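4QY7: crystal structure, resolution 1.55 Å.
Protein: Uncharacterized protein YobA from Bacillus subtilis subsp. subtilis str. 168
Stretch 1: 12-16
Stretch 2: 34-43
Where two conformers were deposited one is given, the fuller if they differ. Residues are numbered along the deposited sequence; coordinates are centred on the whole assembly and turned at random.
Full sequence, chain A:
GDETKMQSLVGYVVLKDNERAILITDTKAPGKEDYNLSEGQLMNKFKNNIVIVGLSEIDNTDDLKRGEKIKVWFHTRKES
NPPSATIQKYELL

Stretch 1, residues 12-16: YVVLK
Stretch 2, residues 34-43: DYNLSEGQLM

Leu42 fills the apolar centre of the contact: its CD1 lies 3.5 Å from Leu15 CD1 and 3.8 Å from Val14 CG2, so one helix side chain packs against two successive strand residues. Leu15 (chi1 m, chi2 t) and Leu42 (m, t) both point toward the opposing stretch; Val14 (m) leaves sideways. The backbones stand well apart, strand 12-16 and helix 39-43 approaching to 10.2 Å between axes with N-to-C directions at 147°, roughly antiparallel, and the gap is bridged by side chains. Strand torsions are extended except at Val14 (phi/psi -105/-34); helix residues lie near -60/-40. In register, Val14 CA is 6.2 Å from Tyr35 CA, and Leu15 CA is 7.9 Å from Glu39 CA. Leu15 CD1 also meets the aliphatic Glu39 CB at 4.0 Å. Tyr35 (m, chi2 -81°), in a 3-10 segment, sets CE1 4.0 Å from Val14 CG1, while its ring edge faces Val13 O, 3.5 Å from CE1. No direct hydrogen bond joins the stretches; at the polar edge a water lies 2.7 Å from Val14 O and 3.1 Å from Tyr35 O, within hydrogen-bonding reach of both. Ser38 (p) caps the helix, its OG accepting from Gln41 N at 3.1 Å, while Ser38 N donates to Gln41 OE1 at 2.9 Å.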

# COMPACT_ATOMS: atom_id res chain seq x y z
N TYR A 12 -2.53 -4.78 3.12
CA TYR A 12 -2.99 -5.75 2.12
C TYR A 12 -3.25 -5.06 0.81
O TYR A 12 -3.96 -4.05 0.81
CB TYR A 12 -4.28 -6.44 2.57
CG TYR A 12 -4.12 -7.25 3.83
CD1 TYR A 12 -4.16 -6.64 5.09
CD2 TYR A 12 -3.80 -8.60 3.78
CE1 TYR A 12 -3.95 -7.37 6.25
CE2 TYR A 12 -3.63 -9.35 4.94
CZ TYR A 12 -3.69 -8.72 6.18
OH TYR A 12 -3.51 -9.43 7.36
N VAL A 13 -2.78 -5.63 -0.30
CA VAL A 13 -2.97 -5.03 -1.63
C VAL A 13 -4.40 -5.25 -2.08
O VAL A 13 -4.76 -6.39 -2.28
CB VAL A 13 -1.99 -5.61 -2.68
CG1 VAL A 13 -2.20 -4.98 -4.07
CG2 VAL A 13 -0.54 -5.44 -2.23
N VAL A 14 -5.19 -4.19 -2.27
CA VAL A 14 -6.59 -4.31 -2.74
C VAL A 14 -6.71 -3.90 -4.20
O VAL A 14 -7.51 -4.47 -4.93
CB VAL A 14 -7.64 -3.57 -1.87
CG1 VAL A 14 -7.89 -4.32 -0.57
CG2 VAL A 14 -7.26 -2.12 -1.59
N LEU A 15 -5.91 -2.92 -4.64
CA LEU A 15 -5.87 -2.48 -6.04
C LEU A 15 -4.43 -2.29 -6.45
O LEU A 15 -3.62 -1.84 -5.64
CB LEU A 15 -6.64 -1.17 -6.24
CG LEU A 15 -8.14 -1.20 -5.97
CD1 LEU A 15 -8.66 0.21 -5.70
CD2 LEU A 15 -8.89 -1.84 -7.14
N LYS A 16 -4.08 -2.64 -7.68
CA LYS A 16 -2.70 -2.48 -8.15
C LYS A 16 -2.73 -2.22 -9.62
O LYS A 16 -3.40 -2.95 -10.35
CB LYS A 16 -1.85 -3.75 -7.85
CG LYS A 16 -0.34 -3.55 -8.13
CD LYS A 16 0.07 -4.08 -9.51
CE LYS A 16 1.52 -3.83 -9.83
NZ LYS A 16 1.95 -4.56 -11.07
N ASP A 34 -14.46 -7.55 -0.57
CA ASP A 34 -13.85 -6.21 -0.60
C ASP A 34 -13.05 -6.03 -1.92
O ASP A 34 -12.80 -4.90 -2.31
CB ASP A 34 -12.95 -5.95 0.61
CG ASP A 34 -13.74 -5.94 1.93
OD1 ASP A 34 -14.93 -5.57 1.90
OD2 ASP A 34 -13.19 -6.36 2.96
N TYR A 35 -12.71 -7.13 -2.61
CA TYR A 35 -11.99 -7.07 -3.88
C TYR A 35 -12.92 -6.77 -5.07
O TYR A 35 -12.43 -6.68 -6.20
CB TYR A 35 -11.18 -8.38 -4.09
CG TYR A 35 -10.10 -8.54 -3.03
CD1 TYR A 35 -8.88 -7.88 -3.15
CD2 TYR A 35 -10.33 -9.26 -1.86
CE1 TYR A 35 -7.91 -7.96 -2.15
CE2 TYR A 35 -9.39 -9.32 -0.84
CZ TYR A 35 -8.16 -8.70 -1.00
OH TYR A 35 -7.22 -8.75 -0.00
N ASN A 36 -14.23 -6.56 -4.86
CA ASN A 36 -15.08 -6.14 -5.98
C ASN A 36 -15.51 -4.69 -5.75
O ASN A 36 -16.31 -4.16 -6.52
CB ASN A 36 -16.26 -7.08 -6.21
CG ASN A 36 -17.27 -7.17 -5.09
OD1 ASN A 36 -17.63 -6.15 -4.47
ND2 ASN A 36 -17.84 -8.37 -4.88
N LEU A 37 -14.98 -4.03 -4.69
CA LEU A 37 -15.36 -2.65 -4.43
C LEU A 37 -14.58 -1.71 -5.31
O LEU A 37 -13.42 -1.96 -5.65
CB LEU A 37 -15.10 -2.29 -2.96
CG LEU A 37 -15.92 -3.05 -1.92
CD1 LEU A 37 -15.47 -2.71 -0.51
CD2 LEU A 37 -17.40 -2.75 -2.06
N SER A 38 -15.21 -0.58 -5.65
CA SER A 38 -14.51 0.45 -6.42
C SER A 38 -13.55 1.18 -5.52
O SER A 38 -13.64 1.09 -4.28
CB SER A 38 -15.51 1.45 -7.01
OG SER A 38 -16.11 2.19 -5.96
N GLU A 39 -12.65 1.95 -6.11
CA GLU A 39 -11.75 2.76 -5.31
C GLU A 39 -12.55 3.70 -4.40
O GLU A 39 -12.22 3.81 -3.23
CB GLU A 39 -10.80 3.55 -6.21
CG GLU A 39 -9.83 4.38 -5.38
CD GLU A 39 -8.68 4.97 -6.16
OE1 GLU A 39 -8.39 4.50 -7.28
OE2 GLU A 39 -8.02 5.86 -5.59
N GLY A 40 -13.63 4.31 -4.92
CA GLY A 40 -14.48 5.19 -4.12
C GLY A 40 -15.11 4.49 -2.94
O GLY A 40 -15.18 5.03 -1.83
N GLN A 41 -15.57 3.25 -3.15
CA GLN A 41 -16.19 2.47 -2.08
C GLN A 41 -15.17 2.06 -1.04
O GLN A 41 -15.50 2.01 0.15
CB GLN A 41 -16.85 1.22 -2.65
CG GLN A 41 -18.17 1.53 -3.37
CD GLN A 41 -18.72 0.30 -4.05
OE1 GLN A 41 -18.01 -0.41 -4.77
NE2 GLN A 41 -20.01 0.03 -3.84
N LEU A 42 -13.94 1.71 -1.48
CA LEU A 42 -12.86 1.38 -0.54
C LEU A 42 -12.52 2.59 0.29
O LEU A 42 -12.31 2.43 1.50
CB LEU A 42 -11.58 0.93 -1.26
CG LEU A 42 -11.62 -0.43 -1.92
CD1 LEU A 42 -10.49 -0.57 -2.88
CD2 LEU A 42 -11.59 -1.57 -0.88
N MSE A 43 -12.47 3.81 -0.35
CA MSE A 43 -12.16 5.06 0.36
C MSE A 43 -13.17 5.28 1.49
O MSE A 43 -12.79 5.71 2.58
CB MSE A 43 -12.14 6.27 -0.59
CG MSE A 43 -11.02 6.21 -1.64
SE MSE A 43 -9.27 6.39 -0.89
CE MSE A 43 -8.26 5.34 -2.11
O HOH W 1 -9.82 -5.05 -6.17